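Local atomic coordinates of probable TonB-dependent siderophore receptor PirA (Acinetobacter baumannii, PDB entry 5FR8), a protein that probably binds ferric siderophores, possibly including ferric enterobactin, at the outer membrane to begin TonB-dependent iron uptake. Residues 258-263 and 291-296; 320-325 and 342-347; 378-383 and 405-410. All coordinates share one frame; numbering follows the deposited sequence.

Contact 1: 258-263 and 291-296; sequences SSKQGN and TMYRDS
Lys260 and Tyr293 face each other across two antiparallel strands, and their first torsions place the two CG atoms differently. Lys260 has CG anti to its backbone N (chi1 158°), whereas Tyr293 has CG anti to its carbonyl carbon and beside its N (chi1 -59°). The side chains lie side by side, pointing the same way, and Lys260 CD comes within 4.1 Å of Tyr293 CE2, meeting the ring obliquely. They form a non-hydrogen-bonded pair, as does Ser258 with Asp295, where OD1 of the carboxylate approaches the CB of Ser258. These residues share one face of the sheet with Thr291, whose CG2 lies 3.7 Å from Gln261 O.

The backbone ladder confirms the register. Ser259 and Arg294 exchange two hydrogen bonds: Ser259 N to Arg294 O and Arg294 N to Ser259 O, both 2.9 Å. Gln261 and Met292 do likewise, with Gln261 N to Met292 O and Met292 N to Gln261 O at 2.7 Å. Between these pairs, Lys260 CA approaches Met292 O as a CA-H...O contact, and Tyr293 CA approaches Ser259 O similarly.

On the opposite face, Gln261 CB and Met292 CB meet at 3.9 Å, while polar ends in their row turn to other partners. Gln261 OE1 accepts from Arg121 of the plug, Ser259 OG bonds Asp237, and the Arg294 guanidinium makes a salt bridge to Asp317 and a cation-pi contact with Trp126. This face therefore looks into the barrel. Chemically, backbone bonds hold the strands together; the face of Lys260 and Tyr293, by inference pointing outward, adds apolar contact and the Ser258-Asp295 approach. The inward polar groups named here bond to the plug and neighbouring strands, and Asp317 would be expected to offset the charge of Arg294.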
loop_
_atom_site.group_PDB
_atom_site.type_symbol
_atom_site.label_atom_id
_atom_site.label_comp_id
_atom_site.label_asym_id
_atom_site.label_seq_id
_atom_site.Cartn_x
_atom_site.Cartn_y
_atom_site.Cartn_z
ATOM N N SER A 258 6.386 9.634 16.219
ATOM C CA SER A 258 7.638 9.222 15.563
ATOM C C SER A 258 7.794 7.684 15.549
ATOM O O SER A 258 7.436 7.001 16.510
ATOM C CB SER A 258 8.833 9.902 16.240
ATOM O OG SER A 258 9.156 9.229 17.431
ATOM N N SER A 259 8.306 7.153 14.445
ATOM C CA SER A 259 8.475 5.721 14.275
ATOM C C SER A 259 9.786 5.432 13.605
ATOM O O SER A 259 10.283 6.219 12.799
ATOM C CB SER A 259 7.374 5.140 13.403
ATOM O OG SER A 259 6.103 5.282 14.019
ATOM N N LYS A 260 10.327 4.273 13.940
ATOM C CA LYS A 260 11.531 3.757 13.336
ATOM C C LYS A 260 11.302 2.291 12.997
ATOM O O LYS A 260 10.830 1.504 13.824
ATOM C CB LYS A 260 12.699 3.912 14.313
ATOM C CG LYS A 260 13.885 2.990 14.072
ATOM C CD LYS A 260 15.059 3.348 14.981
ATOM C CE LYS A 260 16.032 2.169 15.100
ATOM N NZ LYS A 260 17.319 2.550 15.736
ATOM N N GLN A 261 11.651 1.930 11.770
ATOM C CA GLN A 261 11.598 0.550 11.338
ATOM C C GLN A 261 12.966 0.056 10.882
ATOM O O GLN A 261 13.503 0.553 9.892
ATOM C CB GLN A 261 10.640 0.444 10.190
ATOM C CG GLN A 261 9.227 0.128 10.605
ATOM C CD GLN A 261 8.305 0.217 9.411
ATOM O OE1 GLN A 261 8.756 0.052 8.267
ATOM N NE2 GLN A 261 7.009 0.458 9.660
ATOM N N GLY A 262 13.519 -0.921 11.585
ATOM C CA GLY A 262 14.834 -1.451 11.223
ATOM C C GLY A 262 14.639 -2.889 10.798
ATOM O O GLY A 262 14.008 -3.665 11.501
ATOM N N ASN A 263 15.171 -3.266 9.654
ATOM C CA ASN A 263 14.936 -4.605 9.190
ATOM C C ASN A 263 15.905 -5.593 9.795
ATOM O O ASN A 263 16.858 -5.211 10.471
ATOM C CB ASN A 263 15.065 -4.649 7.682
ATOM C CG ASN A 263 16.446 -4.989 7.249
ATOM O OD1 ASN A 263 17.402 -4.448 7.766
ATOM N ND2 ASN A 263 16.560 -5.899 6.296
ATOM N N THR A 291 16.794 0.868 7.066
ATOM C CA THR A 291 16.208 1.482 8.232
ATOM C C THR A 291 15.337 2.643 7.770
ATOM O O THR A 291 15.770 3.469 6.963
ATOM C CB THR A 291 17.295 2.016 9.160
ATOM O OG1 THR A 291 18.341 1.036 9.287
ATOM C CG2 THR A 291 16.702 2.354 10.513
ATOM N N MET A 292 14.113 2.695 8.283
ATOM C CA MET A 292 13.099 3.585 7.776
ATOM C C MET A 292 12.687 4.446 8.961
ATOM O O MET A 292 12.272 3.903 9.982
ATOM C CB MET A 292 11.906 2.735 7.259
ATOM C CG MET A 292 11.200 3.245 5.993
ATOM S SD MET A 292 12.263 3.420 4.519
ATOM C CE MET A 292 13.133 1.889 4.758
ATOM N N TYR A 293 12.839 5.768 8.861
ATOM C CA TYR A 293 12.431 6.681 9.952
ATOM C C TYR A 293 11.261 7.534 9.504
ATOM O O TYR A 293 11.257 8.014 8.385
ATOM C CB TYR A 293 13.537 7.637 10.325
ATOM C CG TYR A 293 14.797 7.007 10.776
ATOM C CD1 TYR A 293 15.683 6.464 9.861
ATOM C CD2 TYR A 293 15.140 6.998 12.127
ATOM C CE1 TYR A 293 16.885 5.885 10.281
ATOM C CE2 TYR A 293 16.316 6.422 12.555
ATOM C CZ TYR A 293 17.186 5.869 11.623
ATOM O OH TYR A 293 18.358 5.307 12.042
ATOM N N ARG A 294 10.278 7.737 10.374
ATOM C CA ARG A 294 9.175 8.582 10.023
ATOM C C ARG A 294 8.734 9.467 11.175
ATOM O O ARG A 294 8.373 8.980 12.235
ATOM C CB ARG A 294 8.023 7.720 9.613
ATOM C CG ARG A 294 6.910 8.473 8.929
ATOM C CD ARG A 294 5.713 7.586 8.696
ATOM N NE ARG A 294 4.491 8.343 8.937
ATOM C CZ ARG A 294 4.003 9.238 8.094
ATOM N NH1 ARG A 294 4.642 9.484 6.945
ATOM N NH2 ARG A 294 2.881 9.884 8.415
ATOM N N ASP A 295 8.744 10.768 10.955
ATOM C CA ASP A 295 8.232 11.731 11.935
ATOM C C ASP A 295 7.066 12.521 11.331
ATOM O O ASP A 295 7.086 12.848 10.157
ATOM C CB ASP A 295 9.348 12.694 12.343
ATOM C CG ASP A 295 10.427 12.025 13.209
ATOM O OD1 ASP A 295 10.325 10.822 13.455
ATOM O OD2 ASP A 295 11.379 12.680 13.642
ATOM N N SER A 296 6.053 12.824 12.127
ATOM C CA SER A 296 4.824 13.409 11.605
ATOM C C SER A 296 4.205 14.339 12.617
ATOM O O SER A 296 4.051 13.981 13.783
ATOM C CB SER A 296 3.813 12.301 11.276
ATOM O OG SER A 296 2.848 12.710 10.306
#

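Contact 2: 320-325 and 342-347; sequences HNKRLP and KATSRL
This is an antiparallel beta hairpin seam in the barrel wall, at the end where strands 308-323 and 343-361 are joined by a long loop; in TonB-dependent receptors such long loops are extracellular. Four backbone hydrogen bonds define it. Asn321 and Ser345 exchange two, Asn321 N to Ser345 O and Ser345 N to Asn321 O, each 2.9 Å. Nearer the loop, Arg323 N to Ala343 O and Ala343 N to Arg323 O lengthen to 3.2 Å.

One face carries His320, Lys322, Thr344 and Arg346. His320 CG lies beside the backbone N (chi1 -70°), and the ring leans toward the partner strand. Its NE2 is 3.5 Å from Arg346 CG, met obliquely, while Thr344 CG2 sits at the ring edge, 3.7 Å from His320 CD2. His320 and Arg346 run alongside each other, with ring and guanidinium planes 76° apart, so they do not stack; Arg346 NH1 instead makes a salt bridge with Glu348. Next along, Thr344 OG1 touches Lys322 CB, and the Lys322 and Lys342 chains cross at about a right angle, Lys322 CE lying 3.8 Å from Lys342 CD. Lys342 CG also meets Leu324 CD2 at 3.6 Å.

The other face looks inward, where Asn321 ND2 donates to Ser109 O of the plug. Arg323 grips Asn321 OD1 side-on with two nitrogens: NE, on a carbonyl lone pair at 2.8 Å, and NH2, above the carbonyl plane. Asn321 OD1 thus takes two donors, a grip that would restrict rotation of both side chains. Lys322 and Lys342 meet through methylenes, with Lys322 NZ 5.1 Å from Lys342 NZ, where the hydrogen bond of Lys342 NZ to Glu288 O may temper the repulsion.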
loop_
_atom_site.group_PDB
_atom_site.type_symbol
_atom_site.label_atom_id
_atom_site.label_comp_id
_atom_site.label_asym_id
_atom_site.label_seq_id
_atom_site.Cartn_x
_atom_site.Cartn_y
_atom_site.Cartn_z
ATOM N N HIS A 320 13.133 9.450 6.553
ATOM C CA HIS A 320 14.491 9.077 6.147
ATOM C C HIS A 320 14.533 7.616 5.775
ATOM O O HIS A 320 13.899 6.786 6.430
ATOM C CB HIS A 320 15.509 9.307 7.268
ATOM C CG HIS A 320 15.771 10.743 7.551
ATOM N ND1 HIS A 320 15.120 11.433 8.546
ATOM C CD2 HIS A 320 16.604 11.630 6.961
ATOM C CE1 HIS A 320 15.548 12.683 8.563
ATOM N NE2 HIS A 320 16.451 12.826 7.613
ATOM N N ASN A 321 15.306 7.318 4.737
ATOM C CA ASN A 321 15.510 5.974 4.225
ATOM C C ASN A 321 16.978 5.671 4.265
ATOM O O ASN A 321 17.710 6.128 3.396
ATOM C CB ASN A 321 15.014 5.946 2.773
ATOM C CG ASN A 321 15.298 4.633 2.051
ATOM O OD1 ASN A 321 15.705 3.654 2.635
ATOM N ND2 ASN A 321 15.050 4.623 0.770
ATOM N N LYS A 322 17.434 4.951 5.286
ATOM C CA LYS A 322 18.867 4.686 5.437
ATOM C C LYS A 322 19.156 3.209 5.209
ATOM O O LYS A 322 18.666 2.353 5.949
ATOM C CB LYS A 322 19.340 5.093 6.824
ATOM C CG LYS A 322 20.787 4.715 7.150
ATOM C CD LYS A 322 21.074 4.838 8.637
ATOM C CE LYS A 322 22.545 5.049 8.898
ATOM N NZ LYS A 322 22.929 4.696 10.299
ATOM N N ARG A 323 19.965 2.918 4.196
ATOM C CA ARG A 323 20.284 1.537 3.843
ATOM C C ARG A 323 21.605 1.396 3.062
ATOM O O ARG A 323 22.151 2.379 2.570
ATOM C CB ARG A 323 19.154 0.974 2.997
ATOM C CG ARG A 323 19.106 1.584 1.608
ATOM C CD ARG A 323 17.964 1.006 0.825
ATOM N NE ARG A 323 16.667 1.385 1.375
ATOM C CZ ARG A 323 15.666 0.541 1.636
ATOM N NH1 ARG A 323 15.784 -0.755 1.397
ATOM N NH2 ARG A 323 14.524 0.999 2.111
ATOM N N LEU A 324 22.105 0.168 2.951
ATOM C CA LEU A 324 23.359 -0.085 2.244
ATOM C C LEU A 324 23.219 0.097 0.733
ATOM O O LEU A 324 22.157 -0.104 0.187
ATOM C CB LEU A 324 23.857 -1.479 2.560
ATOM C CG LEU A 324 24.146 -1.692 4.049
ATOM C CD1 LEU A 324 24.207 -3.181 4.355
ATOM C CD2 LEU A 324 25.439 -1.014 4.484
ATOM N N PRO A 325 24.297 0.529 0.059
ATOM C CA PRO A 325 24.168 0.839 -1.367
ATOM C C PRO A 325 24.062 -0.439 -2.188
ATOM O O PRO A 325 24.286 -1.523 -1.646
ATOM C CB PRO A 325 25.483 1.589 -1.676
ATOM C CG PRO A 325 26.477 1.041 -0.693
ATOM C CD PRO A 325 25.682 0.743 0.556
ATOM N N LYS A 342 26.478 3.237 4.319
ATOM C CA LYS A 342 25.063 3.550 4.266
ATOM C C LYS A 342 24.823 4.961 3.714
ATOM O O LYS A 342 25.473 5.909 4.121
ATOM C CB LYS A 342 24.440 3.413 5.663
ATOM C CG LYS A 342 24.446 1.992 6.189
ATOM C CD LYS A 342 23.426 1.770 7.288
ATOM C CE LYS A 342 23.454 0.330 7.774
ATOM N NZ LYS A 342 22.213 -0.001 8.505
ATOM N N ALA A 343 23.887 5.100 2.785
ATOM C CA ALA A 343 23.439 6.431 2.388
ATOM C C ALA A 343 22.041 6.628 2.938
ATOM O O ALA A 343 21.348 5.668 3.233
ATOM C CB ALA A 343 23.465 6.595 0.871
ATOM N N THR A 344 21.645 7.879 3.099
ATOM C CA THR A 344 20.309 8.210 3.555
ATOM C C THR A 344 19.584 9.079 2.518
ATOM O O THR A 344 20.176 9.960 1.873
ATOM C CB THR A 344 20.354 8.982 4.880
ATOM O OG1 THR A 344 20.931 8.157 5.895
ATOM C CG2 THR A 344 18.966 9.385 5.301
ATOM N N SER A 345 18.287 8.815 2.356
ATOM C CA SER A 345 17.436 9.662 1.551
ATOM C C SER A 345 16.461 10.358 2.447
ATOM O O SER A 345 16.064 9.836 3.486
ATOM C CB SER A 345 16.729 8.845 0.521
ATOM O OG SER A 345 17.569 8.801 -0.611
ATOM N N ARG A 346 16.086 11.563 2.055
ATOM C CA ARG A 346 15.304 12.408 2.944
ATOM C C ARG A 346 14.065 12.937 2.216
ATOM O O ARG A 346 14.200 13.606 1.206
ATOM C CB ARG A 346 16.190 13.548 3.494
ATOM C CG ARG A 346 15.531 14.335 4.625
ATOM C CD ARG A 346 16.266 15.592 5.104
ATOM N NE ARG A 346 16.886 16.368 4.029
ATOM C CZ ARG A 346 16.228 17.119 3.137
ATOM N NH1 ARG A 346 14.898 17.240 3.149
ATOM N NH2 ARG A 346 16.920 17.756 2.204
ATOM N N LEU A 347 12.869 12.634 2.723
ATOM C CA LEU A 347 11.624 13.099 2.097
ATOM C C LEU A 347 10.745 13.882 3.056
ATOM O O LEU A 347 10.258 13.362 4.066
ATOM C CB LEU A 347 10.805 11.935 1.594
ATOM C CG LEU A 347 9.457 12.264 0.919
ATOM C CD1 LEU A 347 9.617 13.211 -0.258
ATOM C CD2 LEU A 347 8.810 10.977 0.474
#

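Contact 3: 378-383 and 405-410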
loop_
_atom_site.group_PDB
_atom_site.type_symbol
_atom_site.label_atom_id
_atom_site.label_comp_id
_atom_site.label_asym_id
_atom_site.label_seq_id
_atom_site.Cartn_x
_atom_site.Cartn_y
_atom_site.Cartn_z
ATOM N N ARG A 378 9.597 17.769 -0.726
ATOM C CA ARG A 378 11.042 17.910 -1.042
ATOM C C ARG A 378 11.800 16.617 -0.783
ATOM O O ARG A 378 11.633 15.973 0.248
ATOM C CB ARG A 378 11.683 19.045 -0.266
ATOM C CG ARG A 378 10.968 20.365 -0.451
ATOM C CD ARG A 378 11.959 21.459 -0.784
ATOM N NE ARG A 378 11.561 22.711 -0.170
ATOM C CZ ARG A 378 11.677 22.958 1.130
ATOM N NH1 ARG A 378 12.169 22.032 1.949
ATOM N NH2 ARG A 378 11.297 24.133 1.612
ATOM N N PHE A 379 12.636 16.233 -1.733
ATOM C CA PHE A 379 13.310 14.946 -1.674
ATOM C C PHE A 379 14.787 15.118 -1.983
ATOM O O PHE A 379 15.142 15.717 -2.976
ATOM C CB PHE A 379 12.665 14.026 -2.705
ATOM C CG PHE A 379 13.086 12.581 -2.607
ATOM C CD1 PHE A 379 13.040 11.906 -1.394
ATOM C CD2 PHE A 379 13.462 11.880 -3.747
ATOM C CE1 PHE A 379 13.388 10.570 -1.314
ATOM C CE2 PHE A 379 13.833 10.547 -3.664
ATOM C CZ PHE A 379 13.800 9.891 -2.444
ATOM N N LYS A 380 15.639 14.618 -1.105
ATOM C CA LYS A 380 17.084 14.491 -1.378
ATOM C C LYS A 380 17.387 12.994 -1.579
ATOM O O LYS A 380 17.014 12.158 -0.719
ATOM C CB LYS A 380 17.920 15.113 -0.231
ATOM C CG LYS A 380 19.367 15.490 -0.580
ATOM C CD LYS A 380 20.284 15.818 0.619
ATOM C CE LYS A 380 21.457 16.777 0.282
ATOM N NZ LYS A 380 21.911 17.649 1.432
ATOM N N ASP A 381 17.998 12.663 -2.729
ATOM C CA ASP A 381 18.526 11.306 -3.016
ATOM C C ASP A 381 19.789 11.409 -3.877
ATOM O O ASP A 381 19.720 11.719 -5.067
ATOM C CB ASP A 381 17.485 10.437 -3.721
ATOM C CG ASP A 381 17.969 8.989 -3.984
ATOM O OD1 ASP A 381 19.206 8.759 -4.066
ATOM O OD2 ASP A 381 17.093 8.085 -4.130
ATOM N N ASN A 382 20.944 11.169 -3.258
ATOM C CA ASN A 382 22.215 11.346 -3.944
ATOM C C ASN A 382 22.875 10.053 -4.389
ATOM O O ASN A 382 23.915 10.077 -5.038
ATOM C CB ASN A 382 23.187 12.154 -3.089
ATOM C CG ASN A 382 24.179 12.908 -3.942
ATOM O OD1 ASN A 382 23.792 13.766 -4.733
ATOM N ND2 ASN A 382 25.456 12.562 -3.826
ATOM N N VAL A 383 22.270 8.923 -4.061
ATOM C CA VAL A 383 22.824 7.639 -4.458
ATOM C C VAL A 383 22.134 7.058 -5.741
ATOM O O VAL A 383 22.792 6.402 -6.558
ATOM C CB VAL A 383 22.797 6.672 -3.254
ATOM C CG1 VAL A 383 21.368 6.244 -2.934
ATOM C CG2 VAL A 383 23.708 5.468 -3.502
ATOM N N ARG A 405 21.229 16.993 -9.569
ATOM C CA ARG A 405 20.358 15.836 -9.796
ATOM C C ARG A 405 19.853 15.211 -8.507
ATOM O O ARG A 405 19.169 14.206 -8.559
ATOM C CB ARG A 405 21.096 14.726 -10.569
ATOM C CG ARG A 405 21.530 15.097 -11.983
ATOM C CD ARG A 405 22.578 14.152 -12.555
ATOM N NE ARG A 405 22.243 12.734 -12.396
ATOM C CZ ARG A 405 22.811 11.750 -13.092
ATOM N NH1 ARG A 405 23.727 12.025 -14.006
ATOM N NH2 ARG A 405 22.469 10.487 -12.882
ATOM N N SER A 406 20.196 15.777 -7.355
ATOM C CA SER A 406 19.995 15.081 -6.082
ATOM C C SER A 406 18.747 15.536 -5.355
ATOM O O SER A 406 18.374 14.955 -4.349
ATOM C CB SER A 406 21.217 15.272 -5.175
ATOM O OG SER A 406 21.207 16.549 -4.540
ATOM N N LYS A 407 18.114 16.598 -5.851
ATOM C CA LYS A 407 17.012 17.265 -5.134
ATOM C C LYS A 407 15.832 17.425 -6.039
ATOM O O LYS A 407 15.952 17.990 -7.118
ATOM C CB LYS A 407 17.445 18.636 -4.588
ATOM C CG LYS A 407 18.677 18.534 -3.704
ATOM C CD LYS A 407 18.762 19.569 -2.597
ATOM C CE LYS A 407 19.748 19.068 -1.537
ATOM N NZ LYS A 407 20.528 20.137 -0.846
ATOM N N MET A 408 14.692 16.920 -5.591
ATOM C CA MET A 408 13.478 16.923 -6.385
ATOM C C MET A 408 12.339 17.618 -5.630
ATOM O O MET A 408 12.192 17.416 -4.413
ATOM C CB MET A 408 13.116 15.475 -6.709
ATOM C CG MET A 408 14.080 14.847 -7.710
ATOM S SD MET A 408 14.327 13.070 -7.510
ATOM C CE MET A 408 15.752 13.004 -6.427
ATOM N N GLU A 409 11.555 18.432 -6.353
ATOM C CA GLU A 409 10.389 19.163 -5.802
ATOM C C GLU A 409 9.112 18.672 -6.446
ATOM O O GLU A 409 9.111 18.362 -7.637
ATOM C CB GLU A 409 10.456 20.694 -6.087
ATOM C CG GLU A 409 11.409 21.474 -5.204
ATOM C CD GLU A 409 10.850 22.816 -4.735
ATOM O OE1 GLU A 409 9.622 22.918 -4.525
ATOM O OE2 GLU A 409 11.637 23.777 -4.548
ATOM N N SER A 410 8.017 18.684 -5.684
ATOM C CA SER A 410 6.665 18.413 -6.218
ATOM C C SER A 410 5.633 19.269 -5.502
ATOM O O SER A 410 5.679 19.422 -4.281
ATOM C CB SER A 410 6.317 16.951 -6.023
ATOM O OG SER A 410 5.216 16.607 -6.787
#
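Arg378 opens the contact opposite Glu409 in a non-hydrogen-bonded pair. Their charged ends come near each other without forming a salt bridge: Arg378 NE stays 4.5 Å from Glu409 OE2, and Glu409 instead bonds Arg411. Phe379 follows in a hydrogen-bonded pair with Met408. Phe379 N donates to Met408 O at 3.0 Å, and Met408 N returns a bond to Phe379 O at 2.9 Å. Their side chains run together in a Met-aromatic contact: Met408 SD lies at the ring edge, 5.4 Å from the Phe379 centroid and 85° off its normal, and Met408 CE touches Phe379 CD2 at 3.7 Å. On the other face Lys380 pairs with Lys407. Lys380 CG is anti to the backbone N (chi1 -160°), and the extended chain beyond it runs beside Lys407, with NZ of Lys380 3.6 Å from NZ of Lys407. Such a like-charge approach is probably eased by solvent, since both residues are exposed.

Asp381 continues the ladder through its N, which donates to Ser406 O at 2.8 Å. Its CB also lies near Met408 CE, while its carboxylate turns to Tyr475 OH and to Ser384 N. Beyond it, Asn382 brings OD1 against Ser406 CB.

The seam thus joins strands 365-380 and 407-422 of the barrel. Met474 of helix 474-477 packs on both Phe379 and Met408, strand 343-361 flanks the far edge through Leu347 and Arg346, and Thr385 and Ala478 of nearby loops touch Met408.

In the fold
The three contacts come in series along the chain and follow one another round the beta-barrel wall. Centres of contacts 1 and 2 lie about 12 Å apart, as do those of contacts 2 and 3; contacts 1 and 3 are about 19 Å apart and do not touch. Neighbouring strands supply the joints: 290-305 probably bonds to 308-323 through Tyr293 N to His320 O (2.8 Å), and 343-361 to 365-380 through Lys380 N to Arg346 O (2.9 Å). Each contact lies where its two strands are linked by a long connection, consistent with the barrel's extracellular end. Contacts 1 and 2 touch the plug, whereas contact 3 meets helix 474-477.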